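Local atomic coordinates of ferric uptake regulation protein (Vibrio cholerae, PDB entry 2W57), a protein that probably represses iron-uptake genes by binding their operator DNA as a metal-loaded dimer, as ferric uptake regulators do. Residues A[89-94]-A[98-103]; A[58-63]-A[68-73]; A[23-26]-A[30-33]; A[36-41]-A[75-80]. One frame throughout, in Å; residues are numbered along the deposited sequence.

Contact 1 of 4, residues A[89-94]-A[98-103]; sequences DHLVCL and EVIEFS. With ZN (zinc ion), chain D; ZN (zinc ion), chain C.
F102 lays its ring against D89 in the antiparallel hairpin of strands 89-93 and 99-102: D89 CB sits over one ring face, 3.7 Å from F102 CZ, a CH-pi contact. The ring gets there because F102 CG lies between its own backbone N and carbonyl carbon (chi1 70°), which folds the phenyl back across the neighbouring strand, with L91 N at its edge. L91 and I100 continue this face side by side, pointing the same way, with L91 CD2 4.2 Å from I100 CB. At the hairpin's turn end C93 SG packs on E98 CB at 3.8 Å, while its disulfide to C133 ties this strand to the chain just beyond strand 121-132. On the other face lie H90, V92, V99 and E101; a V99 methyl, CG1, meets the edge of the H90 imidazole at CD2, 4.0 Å away. Five backbone hydrogen bonds hold the register, from D89 with F102 to C93 N on E98 O at 2.9 Å. Beyond the pair, L127 and L129 of strand 121-132 back F102, and I114 of the second subunit packs on F102. D89 OD2 binds one zinc at 2.0 Å, completed by H87, E108 and H125, and H90 NE2 binds the other at 2.4 Å with H33, E81 and H88. Neighbouring residues on opposite faces of one strand thus serve different metals, which ties the strand's position to both sites.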
loop_
_atom_site.group_PDB
_atom_site.type_symbol
_atom_site.label_atom_id
_atom_site.label_comp_id
_atom_site.label_asym_id
_atom_site.label_seq_id
_atom_site.Cartn_x
_atom_site.Cartn_y
_atom_site.Cartn_z
ATOM N N ASP A 89 -2.943 13.553 -1.732
ATOM C CA ASP A 89 -2.840 12.268 -2.395
ATOM C C ASP A 89 -1.567 12.279 -3.210
ATOM O O ASP A 89 -0.852 13.281 -3.208
ATOM C CB ASP A 89 -4.070 12.023 -3.255
ATOM C CG ASP A 89 -5.318 11.980 -2.430
ATOM O OD1 ASP A 89 -5.341 11.196 -1.456
ATOM O OD2 ASP A 89 -6.259 12.744 -2.726
ATOM N N HIS A 90 -1.263 11.177 -3.888
ATOM C CA HIS A 90 0.072 11.025 -4.444
ATOM C C HIS A 90 0.083 10.577 -5.876
ATOM O O HIS A 90 -0.639 9.675 -6.274
ATOM C CB HIS A 90 0.923 10.081 -3.585
ATOM C CG HIS A 90 0.891 10.399 -2.121
ATOM N ND1 HIS A 90 -0.154 10.024 -1.300
ATOM C CD2 HIS A 90 1.774 11.055 -1.331
ATOM C CE1 HIS A 90 0.086 10.441 -0.069
ATOM N NE2 HIS A 90 1.252 11.065 -0.059
ATOM N N LEU A 91 0.921 11.241 -6.646
ATOM C CA LEU A 91 1.189 10.866 -8.009
ATOM C C LEU A 91 2.644 10.431 -8.001
ATOM O O LEU A 91 3.507 11.147 -7.510
ATOM C CB LEU A 91 0.941 12.071 -8.919
ATOM C CG LEU A 91 1.281 12.079 -10.406
ATOM C CD1 LEU A 91 0.377 11.153 -11.186
ATOM C CD2 LEU A 91 1.165 13.511 -10.925
ATOM N N VAL A 92 2.916 9.241 -8.505
ATOM C CA VAL A 92 4.232 8.653 -8.354
ATOM C C VAL A 92 4.820 8.341 -9.722
ATOM O O VAL A 92 4.159 7.699 -10.552
ATOM C CB VAL A 92 4.136 7.379 -7.499
ATOM C CG1 VAL A 92 5.494 6.743 -7.278
ATOM C CG2 VAL A 92 3.465 7.697 -6.175
ATOM N N CYS A 93 6.045 8.820 -9.967
ATOM C CA CYS A 93 6.790 8.476 -11.185
ATOM C C CYS A 93 7.448 7.139 -10.956
ATOM O O CYS A 93 8.122 6.930 -9.942
ATOM C CB CYS A 93 7.877 9.494 -11.537
ATOM S SG CYS A 93 7.335 11.191 -11.835
ATOM N N LEU A 94 7.265 6.245 -11.924
ATOM C CA LEU A 94 7.787 4.887 -11.842
ATOM C C LEU A 94 9.265 4.768 -12.261
ATOM O O LEU A 94 9.818 3.658 -12.327
ATOM C CB LEU A 94 6.894 3.940 -12.663
ATOM C CG LEU A 94 5.511 3.610 -12.077
ATOM C CD1 LEU A 94 4.776 2.577 -12.945
ATOM C CD2 LEU A 94 5.601 3.137 -10.610
ATOM N N GLU A 98 10.120 10.146 -8.030
ATOM C CA GLU A 98 9.542 11.465 -7.806
ATOM C C GLU A 98 8.074 11.333 -7.370
ATOM O O GLU A 98 7.301 10.609 -7.998
ATOM C CB GLU A 98 9.707 12.304 -9.084
ATOM C CG GLU A 98 9.046 13.688 -9.099
ATOM C CD GLU A 98 9.603 14.667 -8.069
ATOM O OE1 GLU A 98 10.517 14.291 -7.297
ATOM O OE2 GLU A 98 9.115 15.826 -8.033
ATOM N N VAL A 99 7.711 12.010 -6.277
ATOM C CA VAL A 99 6.357 11.937 -5.707
ATOM C C VAL A 99 5.692 13.320 -5.690
ATOM O O VAL A 99 6.092 14.197 -4.935
ATOM C CB VAL A 99 6.355 11.364 -4.259
ATOM C CG1 VAL A 99 4.933 11.213 -3.737
ATOM C CG2 VAL A 99 7.075 10.034 -4.191
ATOM N N ILE A 100 4.673 13.507 -6.522
ATOM C CA ILE A 100 3.909 14.748 -6.515
ATOM C C ILE A 100 2.674 14.628 -5.604
ATOM O O ILE A 100 1.925 13.648 -5.673
ATOM C CB ILE A 100 3.513 15.203 -7.944
ATOM C CG1 ILE A 100 4.749 15.562 -8.772
ATOM C CG2 ILE A 100 2.585 16.415 -7.889
ATOM C CD1 ILE A 100 5.227 14.462 -9.701
ATOM N N GLU A 101 2.489 15.625 -4.742
ATOM C CA GLU A 101 1.307 15.719 -3.898
ATOM C C GLU A 101 0.246 16.500 -4.644
ATOM O O GLU A 101 0.565 17.472 -5.325
ATOM C CB GLU A 101 1.619 16.467 -2.605
ATOM C CG GLU A 101 2.839 15.982 -1.862
ATOM C CD GLU A 101 3.029 16.710 -0.556
ATOM O OE1 GLU A 101 2.488 17.822 -0.417
ATOM O OE2 GLU A 101 3.723 16.180 0.336
ATOM N N PHE A 102 -1.010 16.087 -4.518
ATOM C CA PHE A 102 -2.126 16.861 -5.053
ATOM C C PHE A 102 -3.353 16.702 -4.170
ATOM O O PHE A 102 -3.434 15.773 -3.366
ATOM C CB PHE A 102 -2.437 16.469 -6.508
ATOM C CG PHE A 102 -3.036 15.090 -6.661
ATOM C CD1 PHE A 102 -2.218 13.964 -6.757
ATOM C CD2 PHE A 102 -4.417 14.920 -6.720
ATOM C CE1 PHE A 102 -2.766 12.689 -6.901
ATOM C CE2 PHE A 102 -4.972 13.649 -6.863
ATOM C CZ PHE A 102 -4.139 12.531 -6.952
ATOM N N SER A 103 -4.294 17.626 -4.322
ATOM C CA SER A 103 -5.569 17.558 -3.624
ATOM C C SER A 103 -6.669 18.167 -4.493
ATOM O O SER A 103 -6.925 19.362 -4.438
ATOM C CB SER A 103 -5.480 18.263 -2.265
ATOM O OG SER A 103 -6.675 18.074 -1.521
HETATM ZN ZN ZN D . 2.603 12.569 1.158
HETATM ZN ZN ZN C . -7.615 12.709 -1.325
#

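Contact 2 of 4, residues A[58-63]-A[68-73]; sequences VLNQFD and VTRHHF
F62 and V68 meet where the last long helix of the winged-helix fold, 52-64, hands over to the first strand of the wing, 68-72. By its place in the fold this is probably the DNA-recognition helix. The short helix and strand segments run at 110° to each other, so the backbones come nearest at V68, and R70 reaches back with its side chain. Apolar packing centres on V68. Its CG2 methyl lies 3.6 Å from F62 CB and also comes against the backbone of D63, while CG1 approaches the F62 ring obliquely; L26 of helix 17-26 also packs on V68 and F62. One direct backbone hydrogen bond joins the pair: V68 N donates to F62 O at 3.2 Å, with the donor well above the carbonyl plane. Charge enters through D63 and R70, which cross at about a right angle without forming a salt bridge, since D63 OD2 stays 4.1 Å from R70 NE. The R70 chain starts away from its own backbone N (chi1 -160°) and bends at chi3, carrying the guanidinium past the carboxylate, where NH1 is held by S78 OG on the next strand. D63 OD2 instead lies 3.3 Å from R70 CB. A water completes the link, giving a proton to D63 OD2 at 2.8 Å and accepting one from R70 NH2, also at 2.8 Å, at the edge of the guanidinium plane.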
loop_
_atom_site.group_PDB
_atom_site.type_symbol
_atom_site.label_atom_id
_atom_site.label_comp_id
_atom_site.label_asym_id
_atom_site.label_seq_id
_atom_site.Cartn_x
_atom_site.Cartn_y
_atom_site.Cartn_z
ATOM N N VAL A 58 13.547 2.495 13.782
ATOM C CA VAL A 58 13.241 3.891 14.110
ATOM C C VAL A 58 11.999 4.423 13.370
ATOM O O VAL A 58 11.131 5.050 13.986
ATOM C CB VAL A 58 14.445 4.843 13.897
ATOM C CG1 VAL A 58 14.013 6.319 14.115
ATOM C CG2 VAL A 58 15.625 4.470 14.820
ATOM N N LEU A 59 11.912 4.172 12.066
ATOM C CA LEU A 59 10.747 4.595 11.297
ATOM C C LEU A 59 9.436 3.977 11.794
ATOM O O LEU A 59 8.410 4.665 11.829
ATOM C CB LEU A 59 10.950 4.338 9.805
ATOM C CG LEU A 59 11.970 5.261 9.136
ATOM C CD1 LEU A 59 12.295 4.806 7.731
ATOM C CD2 LEU A 59 11.456 6.704 9.155
ATOM N N ASN A 60 9.465 2.709 12.199
ATOM C CA ASN A 60 8.319 2.099 12.885
ATOM C C ASN A 60 7.900 2.802 14.182
ATOM O O ASN A 60 6.694 2.985 14.440
ATOM C CB ASN A 60 8.599 0.644 13.217
ATOM C CG ASN A 60 8.165 -0.274 12.136
ATOM O OD1 ASN A 60 8.891 -0.490 11.152
ATOM N ND2 ASN A 60 6.971 -0.837 12.295
ATOM N N GLN A 61 8.891 3.140 15.010
ATOM C CA GLN A 61 8.666 3.823 16.281
ATOM C C GLN A 61 8.091 5.212 15.991
ATOM O O GLN A 61 7.186 5.671 16.681
ATOM C CB GLN A 61 9.976 3.923 17.089
ATOM C CG GLN A 61 10.645 2.591 17.405
ATOM C CD GLN A 61 12.088 2.701 17.991
ATOM O OE1 GLN A 61 12.897 3.597 17.648
ATOM N NE2 GLN A 61 12.409 1.755 18.879
ATOM N N PHE A 62 8.603 5.863 14.950
ATOM C CA PHE A 62 8.084 7.158 14.522
ATOM C C PHE A 62 6.650 7.029 14.007
ATOM O O PHE A 62 5.820 7.915 14.234
ATOM C CB PHE A 62 8.963 7.740 13.416
ATOM C CG PHE A 62 10.251 8.331 13.896
ATOM C CD1 PHE A 62 10.641 8.220 15.225
ATOM C CD2 PHE A 62 11.088 8.999 13.001
ATOM C CE1 PHE A 62 11.834 8.788 15.656
ATOM C CE2 PHE A 62 12.279 9.555 13.414
ATOM C CZ PHE A 62 12.660 9.455 14.745
ATOM N N ASP A 63 6.375 5.932 13.298
ATOM C CA ASP A 63 5.026 5.644 12.792
ATOM C C ASP A 63 4.004 5.571 13.947
ATOM O O ASP A 63 3.004 6.290 13.949
ATOM C CB ASP A 63 5.024 4.361 11.963
ATOM C CG ASP A 63 3.784 4.223 11.098
ATOM O OD1 ASP A 63 2.796 4.954 11.315
ATOM O OD2 ASP A 63 3.794 3.376 10.187
ATOM N N VAL A 68 5.750 10.136 11.894
ATOM C CA VAL A 68 5.685 9.881 10.455
ATOM C C VAL A 68 4.410 9.129 10.058
ATOM O O VAL A 68 3.725 8.549 10.907
ATOM C CB VAL A 68 6.933 9.108 9.919
ATOM C CG1 VAL A 68 8.232 9.838 10.231
ATOM C CG2 VAL A 68 6.981 7.658 10.446
ATOM N N THR A 69 4.104 9.154 8.763
ATOM C CA THR A 69 3.039 8.353 8.175
ATOM C C THR A 69 3.682 7.395 7.189
ATOM O O THR A 69 4.512 7.816 6.369
ATOM C CB THR A 69 2.042 9.234 7.393
ATOM O OG1 THR A 69 1.453 10.206 8.272
ATOM C CG2 THR A 69 0.933 8.381 6.771
ATOM N N ARG A 70 3.307 6.116 7.265
ATOM C CA ARG A 70 3.769 5.123 6.296
ATOM C C ARG A 70 2.779 4.956 5.155
ATOM O O ARG A 70 1.593 4.744 5.386
ATOM C CB ARG A 70 4.039 3.754 6.941
ATOM C CG ARG A 70 4.972 2.890 6.079
ATOM C CD ARG A 70 4.810 1.376 6.255
ATOM N NE ARG A 70 5.514 0.855 7.426
ATOM C CZ ARG A 70 6.524 -0.021 7.404
ATOM N NH1 ARG A 70 7.010 -0.522 6.261
ATOM N NH2 ARG A 70 7.052 -0.409 8.558
ATOM N N HIS A 71 3.289 5.038 3.929
ATOM C CA HIS A 71 2.515 4.697 2.737
ATOM C C HIS A 71 3.083 3.456 2.067
ATOM O O HIS A 71 4.296 3.359 1.871
ATOM C CB HIS A 71 2.550 5.843 1.726
ATOM C CG HIS A 71 1.943 7.114 2.225
ATOM N ND1 HIS A 71 0.581 7.338 2.228
ATOM C CD2 HIS A 71 2.512 8.234 2.729
ATOM C CE1 HIS A 71 0.338 8.539 2.721
ATOM N NE2 HIS A 71 1.493 9.105 3.029
ATOM N N HIS A 72 2.211 2.519 1.693
ATOM C CA HIS A 72 2.640 1.326 0.956
ATOM C C HIS A 72 2.400 1.501 -0.539
ATOM O O HIS A 72 1.255 1.494 -0.988
ATOM C CB HIS A 72 1.887 0.108 1.447
ATOM C CG HIS A 72 2.130 -0.215 2.884
ATOM N ND1 HIS A 72 3.060 -1.153 3.288
ATOM C CD2 HIS A 72 1.551 0.257 4.015
ATOM C CE1 HIS A 72 3.046 -1.237 4.608
ATOM N NE2 HIS A 72 2.143 -0.390 5.072
ATOM N N PHE A 73 3.468 1.669 -1.312
ATOM C CA PHE A 73 3.337 1.933 -2.750
ATOM C C PHE A 73 3.113 0.661 -3.541
ATOM O O PHE A 73 2.961 -0.415 -2.959
ATOM C CB PHE A 73 4.567 2.665 -3.271
ATOM C CG PHE A 73 4.488 4.147 -3.126
ATOM C CD1 PHE A 73 3.450 4.738 -2.404
ATOM C CD2 PHE A 73 5.469 4.963 -3.687
ATOM C CE1 PHE A 73 3.376 6.115 -2.262
ATOM C CE2 PHE A 73 5.409 6.349 -3.543
ATOM C CZ PHE A 73 4.359 6.927 -2.831
HETATM O O HOH W 1 1.383 7.442 12.426
HETATM O O HOH W 2 5.354 1.036 10.266
#

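Contact 3 of 4, residues A[23-26]-A[30-33]; sequences LEVL and ECQH. With ZN (zinc ion), chain D.
The chain turning back after helix 17-26 of the winged-helix domain, on its way to the zinc ligand H33, brings C31 against V25. C31 CB comes 3.4 Å from V25 O, in the last turn of the helix, and C31 SG lies alongside the V25 methyl CG1 at 3.9 Å. The sulfur takes that place because it stands opposite its own carbonyl carbon and beside the backbone N (chi1 -64°), which turns it back to the helix. V25 puts CG1 opposite its backbone N, on the side where the sulfur arrives. The contact is small, a van der Waals touch of C31 on a carbonyl oxygen and a methyl, with no direct hydrogen bond between the segments. A water lies between them, 3.0 Å from Q32 O, but its bond to L26 O is weak. Two residues past C31, H33 NE2 binds zinc at 2.1 Å together with E81, H88 and H90. The returning chain therefore joins a buried helix end to the metal site. Around it, L39 and L43 of helix 36-45 cover V25, K42 touches C31, and L26 is buried between L39, L59 and F62 of two helices, while H33 reaches across to V99 and E101 of strand 99-102.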
loop_
_atom_site.group_PDB
_atom_site.type_symbol
_atom_site.label_atom_id
_atom_site.label_comp_id
_atom_site.label_asym_id
_atom_site.label_seq_id
_atom_site.Cartn_x
_atom_site.Cartn_y
_atom_site.Cartn_z
ATOM N N LEU A 23 15.676 11.705 12.072
ATOM C CA LEU A 23 14.682 12.776 12.021
ATOM C C LEU A 23 15.220 13.978 11.235
ATOM O O LEU A 23 14.542 14.502 10.351
ATOM C CB LEU A 23 14.240 13.181 13.432
ATOM C CG LEU A 23 13.191 14.284 13.621
ATOM C CD1 LEU A 23 11.880 13.947 12.914
ATOM C CD2 LEU A 23 12.953 14.512 15.110
ATOM N N GLU A 24 16.435 14.405 11.567
ATOM C CA GLU A 24 17.181 15.373 10.775
ATOM C C GLU A 24 16.987 15.115 9.273
ATOM O O GLU A 24 16.581 16.007 8.529
ATOM C CB GLU A 24 18.654 15.247 11.131
ATOM C CG GLU A 24 19.535 16.439 10.840
ATOM C CD GLU A 24 20.740 16.486 11.797
ATOM O OE1 GLU A 24 21.706 17.265 11.548
ATOM O OE2 GLU A 24 20.715 15.737 12.811
ATOM N N VAL A 25 17.254 13.889 8.827
ATOM C CA VAL A 25 17.124 13.584 7.411
ATOM C C VAL A 25 15.706 13.790 6.934
ATOM O O VAL A 25 15.493 14.398 5.879
ATOM C CB VAL A 25 17.612 12.162 7.044
ATOM C CG1 VAL A 25 17.152 11.786 5.637
ATOM C CG2 VAL A 25 19.144 12.075 7.146
ATOM N N LEU A 26 14.740 13.311 7.717
ATOM C CA LEU A 26 13.328 13.397 7.345
ATOM C C LEU A 26 12.855 14.828 7.111
ATOM O O LEU A 26 11.912 15.058 6.351
ATOM C CB LEU A 26 12.455 12.690 8.382
ATOM C CG LEU A 26 12.449 11.163 8.245
ATOM C CD1 LEU A 26 11.865 10.492 9.467
ATOM C CD2 LEU A 26 11.716 10.756 6.985
ATOM N N GLU A 30 14.130 17.846 0.328
ATOM C CA GLU A 30 14.123 16.849 -0.753
ATOM C C GLU A 30 13.889 15.418 -0.277
ATOM O O GLU A 30 13.902 14.488 -1.088
ATOM C CB GLU A 30 15.443 16.908 -1.541
ATOM C CG GLU A 30 16.674 16.397 -0.772
ATOM C CD GLU A 30 17.290 17.431 0.200
ATOM O OE1 GLU A 30 16.814 18.588 0.264
ATOM O OE2 GLU A 30 18.265 17.076 0.904
ATOM N N CYS A 31 13.706 15.243 1.031
ATOM C CA CYS A 31 13.420 13.930 1.617
ATOM C C CYS A 31 11.995 13.892 2.158
ATOM O O CYS A 31 11.686 13.132 3.089
ATOM C CB CYS A 31 14.413 13.590 2.734
ATOM S SG CYS A 31 16.128 13.409 2.189
ATOM N N GLN A 32 11.124 14.699 1.563
ATOM C CA GLN A 32 9.746 14.793 2.017
ATOM C C GLN A 32 8.935 13.492 1.921
ATOM O O GLN A 32 7.990 13.307 2.696
ATOM C CB GLN A 32 9.029 15.899 1.278
ATOM C CG GLN A 32 7.726 16.258 1.931
ATOM C CD GLN A 32 7.050 17.408 1.249
ATOM O OE1 GLN A 32 7.531 18.546 1.290
ATOM N NE2 GLN A 32 5.924 17.121 0.609
ATOM N N HIS A 33 9.290 12.626 0.960
ATOM C CA HIS A 33 8.717 11.287 0.802
ATOM C C HIS A 33 9.876 10.328 0.598
ATOM O O HIS A 33 10.648 10.497 -0.334
ATOM C CB HIS A 33 7.822 11.214 -0.435
ATOM C CG HIS A 33 6.506 11.915 -0.289
ATOM N ND1 HIS A 33 6.349 13.261 -0.536
ATOM C CD2 HIS A 33 5.282 11.450 0.052
ATOM C CE1 HIS A 33 5.089 13.598 -0.334
ATOM N NE2 HIS A 33 4.420 12.518 0.024
HETATM ZN ZN ZN D . 2.603 12.569 1.158
HETATM O O HOH W 3 8.764 14.793 5.199
#

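Contact 4 of 4, residues A[36-41]-A[75-80]; sequences AEELYK and GGKSVF
E38 leaves its helix with CG opposite the carbonyl carbon (chi1 -73°) and stays extended beyond it, while K77 starts with CG away from its backbone N (chi1 -160°) and runs out straight, so the two chains cross at about a right angle with their charged ends together. K77 NZ donates to E38 OE2 at 3.1 Å in a salt bridge, arriving on the syn side of the oxygen, 24° out of the carboxylate plane. The other carboxylate oxygen, OE1, accepts from S35 N just before the helix, so E38 is held at both oxygens. Nearer the helix start, A36 lies beside the strand of the wing. Its CB lies 4.4 Å from F80 CE2, a loose apolar touch, with L59 packing on F80 and Y56 on A36. A water bridges the two backbones: it accepts from A36 N at 3.0 Å, gives a proton to S78 O at 2.7 Å, and sits in the plane of the F80 ring at its edge. The salt bridge ties helix 36-45 to K77, just before strand 78-82, and the water ties the helix start to S78. E38 and K77 are both partly exposed, so solvent probably screens their attraction, while the second bond of E38, to S35 N, fixes the carboxylate.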
loop_
_atom_site.group_PDB
_atom_site.type_symbol
_atom_site.label_atom_id
_atom_site.label_comp_id
_atom_site.label_asym_id
_atom_site.label_seq_id
_atom_site.Cartn_x
_atom_site.Cartn_y
_atom_site.Cartn_z
ATOM N N ALA A 36 12.672 3.571 3.585
ATOM C CA ALA A 36 13.734 3.175 4.514
ATOM C C ALA A 36 15.105 2.977 3.831
ATOM O O ALA A 36 16.137 3.262 4.423
ATOM C CB ALA A 36 13.329 1.914 5.257
ATOM N N GLU A 37 15.102 2.502 2.587
ATOM C CA GLU A 37 16.343 2.224 1.852
ATOM C C GLU A 37 17.001 3.524 1.440
ATOM O O GLU A 37 18.205 3.711 1.611
ATOM C CB GLU A 37 16.077 1.368 0.616
ATOM C CG GLU A 37 15.584 -0.056 0.914
ATOM C CD GLU A 37 14.094 -0.162 1.337
ATOM O OE1 GLU A 37 13.287 0.788 1.126
ATOM O OE2 GLU A 37 13.733 -1.227 1.894
ATOM N N GLU A 38 16.191 4.434 0.912
ATOM C CA GLU A 38 16.698 5.699 0.421
ATOM C C GLU A 38 17.251 6.466 1.603
ATOM O O GLU A 38 18.341 7.038 1.519
ATOM C CB GLU A 38 15.605 6.489 -0.301
ATOM C CG GLU A 38 15.215 5.942 -1.672
ATOM C CD GLU A 38 13.751 6.248 -2.057
ATOM O OE1 GLU A 38 12.991 6.836 -1.240
ATOM O OE2 GLU A 38 13.342 5.873 -3.182
ATOM N N LEU A 39 16.509 6.437 2.708
ATOM C CA LEU A 39 16.918 7.087 3.951
ATOM C C LEU A 39 18.250 6.526 4.497
ATOM O O LEU A 39 19.128 7.272 4.945
ATOM C CB LEU A 39 15.778 6.964 4.970
ATOM C CG LEU A 39 15.853 7.437 6.432
ATOM C CD1 LEU A 39 16.852 8.555 6.638
ATOM C CD2 LEU A 39 14.449 7.827 6.929
ATOM N N TYR A 40 18.382 5.206 4.454
ATOM C CA TYR A 40 19.631 4.528 4.789
ATOM C C TYR A 40 20.767 5.014 3.893
ATOM O O TYR A 40 21.824 5.395 4.405
ATOM C CB TYR A 40 19.446 3.010 4.681
ATOM C CG TYR A 40 20.721 2.212 4.608
ATOM C CD1 TYR A 40 21.540 2.080 5.727
ATOM C CD2 TYR A 40 21.108 1.591 3.424
ATOM C CE1 TYR A 40 22.715 1.362 5.678
ATOM C CE2 TYR A 40 22.301 0.862 3.358
ATOM C CZ TYR A 40 23.093 0.752 4.502
ATOM O OH TYR A 40 24.260 0.022 4.475
ATOM N N LYS A 41 20.549 5.010 2.571
ATOM C CA LYS A 41 21.565 5.475 1.605
ATOM C C LYS A 41 22.024 6.923 1.812
ATOM O O LYS A 41 23.200 7.225 1.622
ATOM C CB LYS A 41 21.106 5.269 0.159
ATOM C CG LYS A 41 21.581 3.937 -0.462
ATOM C CD LYS A 41 20.959 3.690 -1.842
ATOM C CE LYS A 41 19.611 3.013 -1.719
ATOM N NZ LYS A 41 18.620 3.531 -2.721
ATOM N N GLY A 75 3.286 -2.591 -5.156
ATOM C CA GLY A 75 4.061 -3.800 -4.890
ATOM C C GLY A 75 5.450 -3.638 -4.283
ATOM O O GLY A 75 6.445 -3.730 -4.995
ATOM N N GLY A 76 5.515 -3.402 -2.975
ATOM C CA GLY A 76 6.772 -3.523 -2.249
ATOM C C GLY A 76 7.145 -2.316 -1.421
ATOM O O GLY A 76 7.171 -2.387 -0.199
ATOM N N LYS A 77 7.418 -1.206 -2.096
ATOM C CA LYS A 77 7.941 0.005 -1.471
ATOM C C LYS A 77 7.023 0.632 -0.402
ATOM O O LYS A 77 5.865 0.948 -0.678
ATOM C CB LYS A 77 8.233 1.026 -2.566
ATOM C CG LYS A 77 9.202 2.129 -2.200
ATOM C CD LYS A 77 9.453 2.975 -3.434
ATOM C CE LYS A 77 10.733 3.762 -3.324
ATOM N NZ LYS A 77 10.959 4.529 -4.582
ATOM N N SER A 78 7.559 0.790 0.812
ATOM C CA SER A 78 7.005 1.689 1.822
ATOM C C SER A 78 7.780 2.986 1.775
ATOM O O SER A 78 9.007 2.978 1.824
ATOM C CB SER A 78 7.161 1.124 3.231
ATOM O OG SER A 78 6.615 -0.170 3.353
ATOM N N VAL A 79 7.067 4.101 1.682
ATOM C CA VAL A 79 7.680 5.419 1.810
ATOM C C VAL A 79 7.095 6.137 3.020
ATOM O O VAL A 79 5.927 5.934 3.398
ATOM C CB VAL A 79 7.548 6.294 0.519
ATOM C CG1 VAL A 79 8.304 5.668 -0.646
ATOM C CG2 VAL A 79 6.106 6.499 0.135
ATOM N N PHE A 80 7.920 6.975 3.624
ATOM C CA PHE A 80 7.561 7.680 4.825
ATOM C C PHE A 80 7.624 9.183 4.569
ATOM O O PHE A 80 8.282 9.644 3.640
ATOM C CB PHE A 80 8.512 7.288 5.956
ATOM C CG PHE A 80 8.509 5.804 6.286
ATOM C CD1 PHE A 80 7.815 5.327 7.393
ATOM C CD2 PHE A 80 9.223 4.892 5.499
ATOM C CE1 PHE A 80 7.822 3.973 7.716
ATOM C CE2 PHE A 80 9.230 3.532 5.804
ATOM C CZ PHE A 80 8.524 3.067 6.917
HETATM O O HOH W 4 10.716 1.314 3.160
#

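Overall arrangement
Contacts 2, 3 and 4 share the winged-helix domain. Contact 2 is nested within the chain closed by contact 4; their centres are about 10 Å apart, and strands 68-72 and 78-82 pair, with H71 N 2.8 Å from V79 O, probably a hydrogen bond. Contact 3 supplies the core beside both: L26 CD1 packs on V68 CG1, and V25 CG1 on L39 CD1. Contact 1 lies in the other sheet, about 18 Å between centres from contact 2 and 16 Å from contact 3. The zinc shared by H33 and H90 joins contacts 3 and 1, and H90 also packs on H71 of contact 2; the side chains of V68 and F80 are about 10 and 9 Å from a bound zinc.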